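TRAP dicarboxylate transporter-DctP subunit (Marinobacter aquaeolei, PDB 4PFI) probably binds a carboxylate-bearing solute in the periplasm and hands it to the membrane components of a TRAP transporter. Local coordinates at residues D106-T111 with H145-Q150; T183-A188 with R320-E325; F114-L119 with A333-A338; E125-L130 with E277-Q282. One frame throughout, in Å; residues are numbered along the deposited sequence.

Overall arrangement
From the N terminus, 106-111 opens contact 1, and 114-119 and 125-130 open contacts 3 and 4 before contact 1 closes at 145-150, so contact 1 crosses both. Contact 2 opens afterwards, at 183-188, in series with contact 1. Contact 4 closes at 277-282, tying helix 124-132 to the long helix 263-296; contact 2, which crosses it, closes at 320-325, and contact 3 at 333-338, its loop enclosing contacts 2 and 4. Contacts 2 and 3 share helix 318-339, with centres about 11 Å apart. That helix is thereby tied to helix 185-192 and to the loop before helix 124-132, while contact 1 joins this loop to the turn before strand 149-164.

Contact 1: D106-T111 with H145-Q150; sequences DTVPET and HNAGLQ
Where Thr107 and Val108 meet Ala147, no ring, amide or carboxylate presents a face or an edge; the contact is made entirely by tetrahedral carbons. The methyl of Ala147 is the common element. Val108 CG2 lies 3.9 Å from Ala147 CB, and Thr107 CB lies 4.0 Å from that same methyl, so one small group rests against two consecutive side chains of the loop. Thr107 takes part through its branching carbon, while its hydroxyl turns to a partner of its own: OG1, lodged between the backbone N and the carbonyl carbon (chi1 49°), is hydrogen-bonded to the carbonyl oxygen of Leu104. The touching branch of Val108 lies beside its backbone N, with CG1 holding the anti position.

Both backbones are shaped by local bonds. Val108 O is gripped twice, by Thr111 N and by Thr111 OG1, the hydroxyl at 2.8 Å from Val108 O and nearly in line with the carbonyl; this pins the start of the 3-10 turn 109-111. On the other segment, Ala147 sits in a type I turn from His145 to Gly148 that is part of a Schellman motif, with Gly148, at positive phi, as the C-prime residue. Leu149 N reaches back to Tyr144 O, and Gly148 N to His145 O.

The small, partly buried contact thus lies at the point where helix 134-145 ends and strand 149-164 begins. Val108 also packs on Ala143 of that helix, Thr111 touches Pro101 and Leu104 of helix 101-104, and Glu110 leans on Leu334 of helix 318-339.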
loop_
_atom_site.group_PDB
_atom_site.type_symbol
_atom_site.label_atom_id
_atom_site.label_comp_id
_atom_site.label_asym_id
_atom_site.label_seq_id
_atom_site.Cartn_x
_atom_site.Cartn_y
_atom_site.Cartn_z
ATOM N N ASP A 106 8.273 1.693 -11.805
ATOM C CA ASP A 106 9.167 1.856 -12.952
ATOM C C ASP A 106 10.626 1.710 -12.556
ATOM O O ASP A 106 11.495 1.534 -13.407
ATOM C CB ASP A 106 8.946 3.210 -13.618
ATOM C CG ASP A 106 7.720 3.223 -14.521
ATOM O OD1 ASP A 106 7.546 2.279 -15.333
ATOM O OD2 ASP A 106 6.921 4.183 -14.411
ATOM N N THR A 107 10.897 1.774 -11.260
ATOM C CA THR A 107 12.262 1.635 -10.763
ATOM C C THR A 107 12.457 0.309 -9.999
ATOM O O THR A 107 13.487 -0.356 -10.157
ATOM C CB THR A 107 12.639 2.838 -9.859
ATOM O OG1 THR A 107 11.604 3.047 -8.883
ATOM C CG2 THR A 107 12.778 4.097 -10.673
ATOM N N VAL A 108 11.458 -0.068 -9.191
ATOM C CA VAL A 108 11.496 -1.281 -8.367
ATOM C C VAL A 108 10.262 -2.168 -8.604
ATOM O O VAL A 108 9.368 -2.245 -7.753
ATOM C CB VAL A 108 11.525 -0.916 -6.869
ATOM C CG1 VAL A 108 11.911 -2.114 -6.040
ATOM C CG2 VAL A 108 12.473 0.247 -6.632
ATOM N N PRO A 109 10.226 -2.859 -9.751
ATOM C CA PRO A 109 9.074 -3.650 -10.208
ATOM C C PRO A 109 8.709 -4.794 -9.268
ATOM O O PRO A 109 7.591 -5.307 -9.328
ATOM C CB PRO A 109 9.537 -4.216 -11.555
ATOM C CG PRO A 109 10.807 -3.464 -11.907
ATOM C CD PRO A 109 11.404 -3.039 -10.613
ATOM N N GLU A 110 9.636 -5.170 -8.399
ATOM C CA GLU A 110 9.434 -6.276 -7.478
ATOM C C GLU A 110 8.318 -5.946 -6.486
ATOM O O GLU A 110 7.690 -6.845 -5.924
ATOM C CB GLU A 110 10.743 -6.578 -6.731
ATOM C CG GLU A 110 11.858 -7.077 -7.659
ATOM C CD GLU A 110 12.435 -5.989 -8.573
ATOM O OE1 GLU A 110 12.474 -4.809 -8.160
ATOM O OE2 GLU A 110 12.857 -6.312 -9.709
ATOM N N THR A 111 8.081 -4.657 -6.260
ATOM C CA THR A 111 7.018 -4.247 -5.343
ATOM C C THR A 111 5.638 -4.621 -5.913
ATOM O O THR A 111 4.657 -4.650 -5.176
ATOM C CB THR A 111 7.091 -2.739 -4.997
ATOM O OG1 THR A 111 7.071 -1.950 -6.194
ATOM C CG2 THR A 111 8.361 -2.427 -4.223
ATOM N N HIS A 145 18.206 -0.669 -3.645
ATOM C CA HIS A 145 19.544 -0.094 -3.769
ATOM C C HIS A 145 19.753 0.270 -5.217
ATOM O O HIS A 145 20.233 1.350 -5.528
ATOM C CB HIS A 145 20.622 -1.080 -3.317
ATOM C CG HIS A 145 20.781 -1.177 -1.828
ATOM N ND1 HIS A 145 20.967 -0.073 -1.022
ATOM C CD2 HIS A 145 20.815 -2.253 -1.002
ATOM C CE1 HIS A 145 21.093 -0.462 0.235
ATOM N NE2 HIS A 145 21.002 -1.779 0.275
ATOM N N ASN A 146 19.347 -0.632 -6.101
ATOM C CA ASN A 146 19.416 -0.404 -7.541
ATOM C C ASN A 146 18.717 0.893 -7.969
ATOM O O ASN A 146 19.010 1.433 -9.030
ATOM C CB ASN A 146 18.812 -1.603 -8.279
ATOM C CG ASN A 146 19.070 -1.568 -9.768
ATOM O OD1 ASN A 146 18.216 -1.127 -10.543
ATOM N ND2 ASN A 146 20.242 -2.052 -10.186
ATOM N N ALA A 147 17.792 1.385 -7.146
ATOM C CA ALA A 147 17.108 2.661 -7.401
ATOM C C ALA A 147 17.668 3.770 -6.506
ATOM O O ALA A 147 17.125 4.877 -6.462
ATOM C CB ALA A 147 15.585 2.516 -7.187
ATOM N N GLY A 148 18.759 3.453 -5.805
ATOM C CA GLY A 148 19.430 4.365 -4.891
ATOM C C GLY A 148 18.682 4.624 -3.590
ATOM O O GLY A 148 18.704 5.738 -3.062
ATOM N N LEU A 149 18.038 3.592 -3.057
ATOM C CA LEU A 149 17.248 3.747 -1.845
ATOM C C LEU A 149 17.579 2.691 -0.795
ATOM O O LEU A 149 17.834 1.529 -1.111
ATOM C CB LEU A 149 15.746 3.710 -2.176
ATOM C CG LEU A 149 15.199 4.900 -2.972
ATOM C CD1 LEU A 149 13.770 4.629 -3.429
ATOM C CD2 LEU A 149 15.275 6.181 -2.156
ATOM N N GLN A 150 17.556 3.094 0.470
ATOM C CA GLN A 150 17.699 2.136 1.554
ATOM C C GLN A 150 16.306 1.706 2.042
ATOM O O GLN A 150 15.575 2.510 2.612
ATOM C CB GLN A 150 18.520 2.735 2.705
ATOM C CG GLN A 150 18.717 1.784 3.867
ATOM C CD GLN A 150 19.519 0.546 3.491
ATOM O OE1 GLN A 150 20.688 0.644 3.120
ATOM N NE2 GLN A 150 18.894 -0.628 3.590
#

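Contact 2: T183-A188 with R320-E325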
loop_
_atom_site.group_PDB
_atom_site.type_symbol
_atom_site.label_atom_id
_atom_site.label_comp_id
_atom_site.label_asym_id
_atom_site.label_seq_id
_atom_site.Cartn_x
_atom_site.Cartn_y
_atom_site.Cartn_z
ATOM N N THR A 183 -1.377 2.182 -10.004
ATOM C CA THR A 183 -0.637 2.495 -11.219
ATOM C C THR A 183 0.565 1.565 -11.440
ATOM O O THR A 183 1.681 2.001 -11.691
ATOM C CB THR A 183 -0.166 3.950 -11.199
ATOM O OG1 THR A 183 0.436 4.270 -12.465
ATOM C CG2 THR A 183 0.830 4.184 -10.044
ATOM N N SER A 184 0.314 0.273 -11.351
ATOM C CA SER A 184 1.334 -0.730 -11.541
ATOM C C SER A 184 0.851 -1.662 -12.647
ATOM O O SER A 184 -0.324 -2.017 -12.696
ATOM C CB SER A 184 1.527 -1.515 -10.236
ATOM O OG SER A 184 2.443 -2.578 -10.397
ATOM N N GLU A 185 1.745 -2.076 -13.528
ATOM C CA GLU A 185 1.356 -2.979 -14.598
ATOM C C GLU A 185 0.764 -4.264 -14.002
ATOM O O GLU A 185 -0.194 -4.838 -14.521
ATOM C CB GLU A 185 2.558 -3.297 -15.469
ATOM C CG GLU A 185 2.200 -4.003 -16.737
ATOM C CD GLU A 185 3.224 -3.768 -17.838
ATOM O OE1 GLU A 185 4.290 -3.176 -17.553
ATOM O OE2 GLU A 185 2.953 -4.169 -18.995
ATOM N N THR A 186 1.331 -4.703 -12.886
ATOM C CA THR A 186 0.870 -5.918 -12.264
ATOM C C THR A 186 -0.524 -5.705 -11.716
ATOM O O THR A 186 -1.354 -6.609 -11.773
ATOM C CB THR A 186 1.814 -6.364 -11.150
ATOM O OG1 THR A 186 3.119 -6.575 -11.703
ATOM C CG2 THR A 186 1.332 -7.652 -10.513
ATOM N N ALA A 187 -0.780 -4.514 -11.173
ATOM C CA ALA A 187 -2.080 -4.209 -10.588
ATOM C C ALA A 187 -3.142 -4.129 -11.686
ATOM O O ALA A 187 -4.255 -4.622 -11.518
ATOM C CB ALA A 187 -2.048 -2.901 -9.771
ATOM N N ALA A 188 -2.777 -3.544 -12.823
ATOM C CA ALA A 188 -3.681 -3.483 -13.976
ATOM C C ALA A 188 -4.051 -4.896 -14.447
ATOM O O ALA A 188 -5.226 -5.203 -14.684
ATOM C CB ALA A 188 -3.041 -2.706 -15.115
ATOM N N ARG A 320 0.189 -13.270 -12.089
ATOM C CA ARG A 320 1.437 -13.846 -11.584
ATOM C C ARG A 320 2.406 -14.062 -12.735
ATOM O O ARG A 320 3.593 -13.774 -12.622
ATOM C CB ARG A 320 1.178 -15.150 -10.813
ATOM C CG ARG A 320 0.532 -14.852 -9.486
ATOM C CD ARG A 320 0.127 -16.064 -8.688
ATOM N NE ARG A 320 -0.811 -15.684 -7.632
ATOM C CZ ARG A 320 -1.121 -16.441 -6.583
ATOM N NH1 ARG A 320 -0.563 -17.637 -6.422
ATOM N NH2 ARG A 320 -1.993 -15.984 -5.683
ATOM N N GLN A 321 1.865 -14.531 -13.855
ATOM C CA GLN A 321 2.646 -14.753 -15.061
ATOM C C GLN A 321 3.263 -13.436 -15.535
ATOM O O GLN A 321 4.465 -13.345 -15.715
ATOM C CB GLN A 321 1.748 -15.354 -16.142
ATOM C CG GLN A 321 2.429 -15.605 -17.486
ATOM C CD GLN A 321 1.447 -16.065 -18.550
ATOM O OE1 GLN A 321 0.677 -17.008 -18.339
ATOM N NE2 GLN A 321 1.447 -15.384 -19.689
ATOM N N ARG A 322 2.430 -12.409 -15.706
ATOM C CA ARG A 322 2.901 -11.084 -16.133
ATOM C C ARG A 322 3.953 -10.549 -15.153
ATOM O O ARG A 322 4.916 -9.906 -15.552
ATOM C CB ARG A 322 1.724 -10.101 -16.256
ATOM C CG ARG A 322 2.122 -8.616 -16.435
ATOM C CD ARG A 322 2.860 -8.321 -17.759
ATOM N NE ARG A 322 2.285 -9.033 -18.908
ATOM C CZ ARG A 322 1.169 -8.671 -19.554
ATOM N NH1 ARG A 322 0.476 -7.598 -19.170
ATOM N NH2 ARG A 322 0.732 -9.394 -20.588
ATOM N N PHE A 323 3.778 -10.856 -13.870
ATOM C CA PHE A 323 4.695 -10.383 -12.839
ATOM C C PHE A 323 6.060 -11.016 -13.012
ATOM O O PHE A 323 7.064 -10.333 -12.896
ATOM C CB PHE A 323 4.173 -10.687 -11.432
ATOM C CG PHE A 323 5.114 -10.269 -10.332
ATOM C CD1 PHE A 323 5.450 -8.939 -10.157
ATOM C CD2 PHE A 323 5.700 -11.221 -9.492
ATOM C CE1 PHE A 323 6.321 -8.560 -9.149
ATOM C CE2 PHE A 323 6.571 -10.849 -8.481
ATOM C CZ PHE A 323 6.885 -9.521 -8.312
ATOM N N ILE A 324 6.080 -12.324 -13.266
ATOM C CA ILE A 324 7.325 -13.076 -13.495
ATOM C C ILE A 324 8.047 -12.594 -14.751
ATOM O O ILE A 324 9.239 -12.336 -14.705
ATOM C CB ILE A 324 7.094 -14.606 -13.644
ATOM C CG1 ILE A 324 6.526 -15.199 -12.358
ATOM C CG2 ILE A 324 8.406 -15.328 -13.995
ATOM C CD1 ILE A 324 7.331 -14.844 -11.130
ATOM N N GLU A 325 7.324 -12.471 -15.867
ATOM C CA GLU A 325 7.888 -11.897 -17.091
ATOM C C GLU A 325 8.618 -10.580 -16.813
ATOM O O GLU A 325 9.665 -10.306 -17.390
ATOM C CB GLU A 325 6.791 -11.638 -18.122
ATOM C CG GLU A 325 6.096 -12.875 -18.629
ATOM C CD GLU A 325 4.797 -12.558 -19.381
ATOM O OE1 GLU A 325 4.372 -11.373 -19.399
ATOM O OE2 GLU A 325 4.190 -13.501 -19.947
#
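Glu185 and Thr186, which face Arg322 and Phe323, stand in the first turn of helix 185-192, just after Ser184 at its N-cap. The Ser184 hydroxyl accepts only a weak capping bond, OG lying 3.5 Å from Thr186 N. Next along the chain, Glu185 reaches out with an extended side chain and brings OE2 to 4.2 Å from Arg322 NH1. The carboxylate oxygen stands clear of the plane of the guanidinium, where none of its N-H groups is directed, and the attraction is one of charge alone. Arg322 spends its directed bond within its own helix: NE lies 3.2 Å from Glu325 OE1, which sits in the guanidinium plane, an i to i+3 salt bridge within helix 318-339. A long, weak ion pair to Glu189 adds a second acidic residue of helix 185-192 near NH1.

The architecture is helix against helix, the N-terminal turn of 185-192 meeting the C-terminal helix 318-339, with Thr186 and Phe323 at the nearest backbone approach. Thr186 OG1 comes to the edge of the Phe323 ring, near its plane, 3.7 Å from CD1. A chi1 of -59° sets this hydroxyl beside its own backbone N and leaves CG2 to touch Leu116. The Phe323 ring, carried on a CG anti to the backbone N, packs further along the helix on Ile335.

Contact 3: F114-L119 with A333-A338; sequences FNLHFL and ALIQRA
Ile335 meets Leu116 and Leu119 with its two separate branches. At CB the side chain forks. CG2, anti to the backbone N, comes to 4.0 Å from Leu119 CD1, the closest approach between side chains of the two segments. The longer branch lies beside the backbone N (chi1 of -70°) and runs on between the two leucines: CG1 is 4.4 Å from Leu119 CD1 and 4.5 Å from Leu116 CD1. At the tip, CD1 ends 4.1 Å from Leu116 CD1. Both leucines cross the isoleucine at about a right angle, meeting it methyl to methyl.

One turn further along the helix, Ala338 continues the same face, its CB 4.4 Å from the other methyl of Leu119, CD2. Leu119 therefore spans the pair Ile335 and Ala338, an i, i+3 surface of helix 318-339. Phe323 of this same helix touches Leu116, and Arg320 fastens the loop by a hydrogen bond to the carbonyl of His117.

Between the loop and residues 333-338 all the side-chain contacts are aliphatic, so the association here depends on burial and the fit of the side chains, with no polar bond between them.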
loop_
_atom_site.group_PDB
_atom_site.type_symbol
_atom_site.label_atom_id
_atom_site.label_comp_id
_atom_site.label_asym_id
_atom_site.label_seq_id
_atom_site.Cartn_x
_atom_site.Cartn_y
_atom_site.Cartn_z
ATOM N N PHE A 114 3.096 -6.922 -4.159
ATOM C CA PHE A 114 2.096 -6.473 -3.192
ATOM C C PHE A 114 0.752 -6.104 -3.792
ATOM O O PHE A 114 -0.200 -5.860 -3.051
ATOM C CB PHE A 114 2.636 -5.277 -2.384
ATOM C CG PHE A 114 3.827 -5.616 -1.567
ATOM C CD1 PHE A 114 3.735 -6.582 -0.577
ATOM C CD2 PHE A 114 5.056 -5.019 -1.827
ATOM C CE1 PHE A 114 4.860 -6.931 0.177
ATOM C CE2 PHE A 114 6.177 -5.356 -1.076
ATOM C CZ PHE A 114 6.076 -6.324 -0.066
ATOM N N ASN A 115 0.669 -6.046 -5.116
ATOM C CA ASN A 115 -0.621 -5.861 -5.786
ATOM C C ASN A 115 -1.186 -7.168 -6.378
ATOM O O ASN A 115 -2.245 -7.144 -6.991
ATOM C CB ASN A 115 -0.547 -4.805 -6.893
ATOM C CG ASN A 115 0.018 -3.462 -6.430
ATOM O OD1 ASN A 115 0.752 -2.808 -7.179
ATOM N ND2 ASN A 115 -0.318 -3.041 -5.215
ATOM N N LEU A 116 -0.486 -8.293 -6.221
ATOM C CA LEU A 116 -1.014 -9.593 -6.687
ATOM C C LEU A 116 -2.163 -10.077 -5.793
ATOM O O LEU A 116 -2.076 -10.021 -4.565
ATOM C CB LEU A 116 0.095 -10.655 -6.732
ATOM C CG LEU A 116 1.103 -10.487 -7.881
ATOM C CD1 LEU A 116 2.252 -11.441 -7.706
ATOM C CD2 LEU A 116 0.435 -10.696 -9.247
ATOM N N HIS A 117 -3.247 -10.554 -6.386
ATOM C CA HIS A 117 -4.401 -10.952 -5.576
ATOM C C HIS A 117 -4.192 -12.350 -4.965
ATOM O O HIS A 117 -3.655 -13.229 -5.635
ATOM C CB HIS A 117 -5.682 -10.916 -6.417
ATOM C CG HIS A 117 -6.095 -9.532 -6.832
ATOM N ND1 HIS A 117 -7.268 -9.266 -7.479
ATOM C CD2 HIS A 117 -5.460 -8.337 -6.679
ATOM C CE1 HIS A 117 -7.353 -7.963 -7.718
ATOM N NE2 HIS A 117 -6.272 -7.389 -7.252
ATOM N N PHE A 118 -4.619 -12.535 -3.711
ATOM C CA PHE A 118 -4.656 -13.848 -3.048
ATOM C C PHE A 118 -3.277 -14.489 -2.885
ATOM O O PHE A 118 -3.162 -15.698 -2.872
ATOM C CB PHE A 118 -5.608 -14.786 -3.795
ATOM C CG PHE A 118 -6.989 -14.206 -3.964
ATOM C CD1 PHE A 118 -7.834 -14.070 -2.870
ATOM C CD2 PHE A 118 -7.432 -13.756 -5.202
ATOM C CE1 PHE A 118 -9.086 -13.499 -3.000
ATOM C CE2 PHE A 118 -8.698 -13.190 -5.335
ATOM C CZ PHE A 118 -9.519 -13.061 -4.225
ATOM N N LEU A 119 -2.237 -13.676 -2.732
ATOM C CA LEU A 119 -0.882 -14.196 -2.687
ATOM C C LEU A 119 -0.376 -14.235 -1.252
ATOM O O LEU A 119 -0.125 -15.308 -0.702
ATOM C CB LEU A 119 0.055 -13.339 -3.536
ATOM C CG LEU A 119 1.515 -13.814 -3.535
ATOM C CD1 LEU A 119 1.723 -14.874 -4.602
ATOM C CD2 LEU A 119 2.452 -12.644 -3.741
ATOM N N ALA A 333 11.066 -16.123 -6.712
ATOM C CA ALA A 333 11.473 -16.484 -5.354
ATOM C C ALA A 333 10.626 -15.746 -4.336
ATOM O O ALA A 333 10.254 -16.307 -3.310
ATOM C CB ALA A 333 12.946 -16.177 -5.136
ATOM N N LEU A 334 10.307 -14.486 -4.626
ATOM C CA LEU A 334 9.437 -13.698 -3.748
ATOM C C LEU A 334 8.076 -14.385 -3.608
ATOM O O LEU A 334 7.579 -14.597 -2.492
ATOM C CB LEU A 334 9.280 -12.279 -4.294
ATOM C CG LEU A 334 10.598 -11.498 -4.272
ATOM C CD1 LEU A 334 10.542 -10.239 -5.146
ATOM C CD2 LEU A 334 10.985 -11.148 -2.837
ATOM N N ILE A 335 7.493 -14.743 -4.750
ATOM C CA ILE A 335 6.240 -15.493 -4.786
ATOM C C ILE A 335 6.355 -16.794 -3.987
ATOM O O ILE A 335 5.411 -17.204 -3.302
ATOM C CB ILE A 335 5.824 -15.813 -6.239
ATOM C CG1 ILE A 335 5.385 -14.533 -6.955
ATOM C CG2 ILE A 335 4.722 -16.867 -6.275
ATOM C CD1 ILE A 335 4.645 -14.765 -8.246
ATOM N N GLN A 336 7.526 -17.428 -4.057
ATOM C CA GLN A 336 7.770 -18.676 -3.346
ATOM C C GLN A 336 7.833 -18.448 -1.844
ATOM O O GLN A 336 7.241 -19.205 -1.076
ATOM C CB GLN A 336 9.059 -19.351 -3.851
ATOM C CG GLN A 336 8.841 -20.191 -5.115
ATOM C CD GLN A 336 10.065 -20.302 -6.017
ATOM O OE1 GLN A 336 11.210 -20.219 -5.565
ATOM N NE2 GLN A 336 9.821 -20.497 -7.312
ATOM N N ARG A 337 8.534 -17.404 -1.420
ATOM C CA ARG A 337 8.645 -17.128 0.005
ATOM C C ARG A 337 7.274 -16.792 0.608
ATOM O O ARG A 337 6.960 -17.229 1.721
ATOM C CB ARG A 337 9.662 -16.010 0.276
ATOM N N ALA A 338 6.445 -16.051 -0.131
ATOM C CA ALA A 338 5.134 -15.614 0.374
ATOM C C ALA A 338 4.066 -16.701 0.268
ATOM O O ALA A 338 3.029 -16.612 0.903
ATOM C CB ALA A 338 4.671 -14.380 -0.365
#

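Contact 4: E125-L130 with E277-Q282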
loop_
_atom_site.group_PDB
_atom_site.type_symbol
_atom_site.label_atom_id
_atom_site.label_comp_id
_atom_site.label_asym_id
_atom_site.label_seq_id
_atom_site.Cartn_x
_atom_site.Cartn_y
_atom_site.Cartn_z
ATOM N N GLU A 125 -1.487 -12.762 11.335
ATOM C CA GLU A 125 -0.237 -13.126 11.986
ATOM C C GLU A 125 0.817 -13.702 11.033
ATOM O O GLU A 125 1.967 -13.244 11.020
ATOM C CB GLU A 125 -0.499 -14.046 13.170
ATOM C CG GLU A 125 -1.027 -13.285 14.381
ATOM C CD GLU A 125 -0.102 -12.142 14.820
ATOM O OE1 GLU A 125 1.114 -12.199 14.526
ATOM O OE2 GLU A 125 -0.594 -11.179 15.453
ATOM N N PRO A 126 0.432 -14.692 10.221
ATOM C CA PRO A 126 1.351 -15.131 9.165
ATOM C C PRO A 126 1.791 -13.937 8.291
ATOM O O PRO A 126 2.969 -13.798 8.004
ATOM C CB PRO A 126 0.516 -16.125 8.348
ATOM C CG PRO A 126 -0.666 -16.464 9.183
ATOM C CD PRO A 126 -0.878 -15.350 10.154
ATOM N N ALA A 127 0.850 -13.078 7.898
ATOM C CA ALA A 127 1.148 -11.943 7.015
ATOM C C ALA A 127 2.138 -10.984 7.681
ATOM O O ALA A 127 3.094 -10.513 7.054
ATOM C CB ALA A 127 -0.124 -11.215 6.659
ATOM N N ARG A 128 1.912 -10.710 8.959
ATOM C CA ARG A 128 2.833 -9.900 9.733
ATOM C C ARG A 128 4.219 -10.567 9.776
ATOM O O ARG A 128 5.230 -9.920 9.506
ATOM C CB ARG A 128 2.304 -9.710 11.160
ATOM C CG ARG A 128 3.012 -8.612 11.929
ATOM C CD ARG A 128 2.370 -8.387 13.287
ATOM N NE ARG A 128 2.490 -9.554 14.150
ATOM C CZ ARG A 128 3.560 -9.834 14.889
ATOM N NH1 ARG A 128 3.576 -10.926 15.650
ATOM N NH2 ARG A 128 4.611 -9.030 14.869
ATOM N N ARG A 129 4.257 -11.860 10.100
ATOM C CA ARG A 129 5.524 -12.596 10.191
ATOM C C ARG A 129 6.335 -12.435 8.916
ATOM O O ARG A 129 7.545 -12.220 8.964
ATOM C CB ARG A 129 5.285 -14.095 10.427
ATOM C CG ARG A 129 5.087 -14.491 11.883
ATOM C CD ARG A 129 5.155 -16.027 12.098
ATOM N NE ARG A 129 3.871 -16.699 11.838
ATOM C CZ ARG A 129 3.649 -17.632 10.904
ATOM N NH1 ARG A 129 4.629 -18.052 10.107
ATOM N NH2 ARG A 129 2.427 -18.158 10.771
ATOM N N LEU A 130 5.665 -12.571 7.779
ATOM C CA LEU A 130 6.321 -12.496 6.477
ATOM C C LEU A 130 6.971 -11.134 6.245
ATOM O O LEU A 130 8.166 -11.049 5.953
ATOM C CB LEU A 130 5.310 -12.771 5.370
ATOM C CG LEU A 130 5.890 -12.834 3.962
ATOM C CD1 LEU A 130 6.815 -14.084 3.801
ATOM C CD2 LEU A 130 4.741 -12.788 2.935
ATOM N N GLU A 277 2.259 -2.373 15.905
ATOM C CA GLU A 277 1.309 -1.304 16.189
ATOM C C GLU A 277 0.639 -0.842 14.889
ATOM O O GLU A 277 -0.510 -0.432 14.887
ATOM C CB GLU A 277 2.039 -0.139 16.865
ATOM C CG GLU A 277 1.221 1.139 17.000
ATOM C CD GLU A 277 0.347 1.177 18.248
ATOM O OE1 GLU A 277 0.462 0.264 19.103
ATOM O OE2 GLU A 277 -0.456 2.136 18.376
ATOM N N ALA A 278 1.367 -0.911 13.782
ATOM C CA ALA A 278 0.817 -0.504 12.498
ATOM C C ALA A 278 -0.369 -1.397 12.113
ATOM O O ALA A 278 -1.333 -0.918 11.560
ATOM C CB ALA A 278 1.884 -0.549 11.419
ATOM N N TRP A 279 -0.284 -2.691 12.405
ATOM C CA TRP A 279 -1.386 -3.584 12.105
ATOM C C TRP A 279 -2.612 -3.170 12.896
ATOM O O TRP A 279 -3.736 -3.273 12.417
ATOM C CB TRP A 279 -1.023 -5.033 12.375
ATOM C CG TRP A 279 -0.148 -5.554 11.289
ATOM C CD1 TRP A 279 1.228 -5.527 11.252
ATOM C CD2 TRP A 279 -0.568 -6.169 10.068
ATOM N NE1 TRP A 279 1.673 -6.078 10.081
ATOM C CE2 TRP A 279 0.596 -6.483 9.337
ATOM C CE3 TRP A 279 -1.811 -6.493 9.523
ATOM C CZ2 TRP A 279 0.553 -7.108 8.095
ATOM C CZ3 TRP A 279 -1.853 -7.107 8.273
ATOM C CH2 TRP A 279 -0.681 -7.410 7.578
ATOM N N THR A 280 -2.386 -2.640 14.088
ATOM C CA THR A 280 -3.494 -2.252 14.939
ATOM C C THR A 280 -4.039 -0.878 14.564
ATOM O O THR A 280 -5.234 -0.655 14.630
ATOM C CB THR A 280 -3.088 -2.268 16.415
ATOM O OG1 THR A 280 -2.756 -3.615 16.797
ATOM C CG2 THR A 280 -4.234 -1.728 17.298
ATOM N N LEU A 281 -3.169 0.040 14.168
ATOM C CA LEU A 281 -3.608 1.370 13.772
ATOM C C LEU A 281 -4.476 1.281 12.531
ATOM O O LEU A 281 -5.502 1.958 12.424
ATOM C CB LEU A 281 -2.406 2.249 13.457
ATOM C CG LEU A 281 -1.660 2.804 14.672
ATOM C CD1 LEU A 281 -0.290 3.328 14.253
ATOM C CD2 LEU A 281 -2.488 3.906 15.345
ATOM N N GLN A 282 -4.096 0.434 11.586
ATOM C CA GLN A 282 -4.830 0.439 10.339
ATOM C C GLN A 282 -6.169 -0.264 10.521
ATOM O O GLN A 282 -7.164 0.194 9.972
ATOM C CB GLN A 282 -4.020 -0.128 9.158
ATOM C CG GLN A 282 -3.664 -1.585 9.266
ATOM C CD GLN A 282 -4.846 -2.472 8.987
ATOM O OE1 GLN A 282 -5.877 -2.012 8.507
ATOM N NE2 GLN A 282 -4.716 -3.744 9.304
#
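Arg128 lies obliquely across Trp279, its aliphatic stem against the indole and its charged end turned away from a stack. Arg128 CB sits over one face, displaced toward the rim, and makes a CH-pi contact 4.2 Å from the centroid of the five-membered ring, 27° off the ring normal. CG follows, 3.4 Å from Trp279 NE1, and CD is 3.7 Å from Trp279 CD1. With CG anti to the backbone N (chi1 -166°) the stem reaches out along the indole; the bend at chi3 then swings the guanidinium until its plane stands 82° from that of the ring.

In this pose the guanidinium serves its own helix. NE and NH1 grip Glu125 side-on, both at 3.0 Å from the single oxygen OE1 and on its syn side, and NH2 forms a salt bridge with Glu132. Acidic residues one turn before and one turn after thus fix its rotation. With an alanine in place of Arg128 the CB over the ring would stay, but the loss of CG and CD would probably uncover the NE1 and CD1 side of the indole, and Glu125 and Glu132 would lose the cation between them.

At the far end of the indole, Ala127 CB approaches CH2 obliquely, at 4.0 Å. Trp279 is buried, and Pro156, Leu131 and Arg244 also touch it.

The arrangement is a helix-helix contact in which one tryptophan bridges the gap between backbones. It seats helix 124-132 on helix 263-296, the long helix characteristic of TRAP solute-binding proteins, which runs along both of their domains.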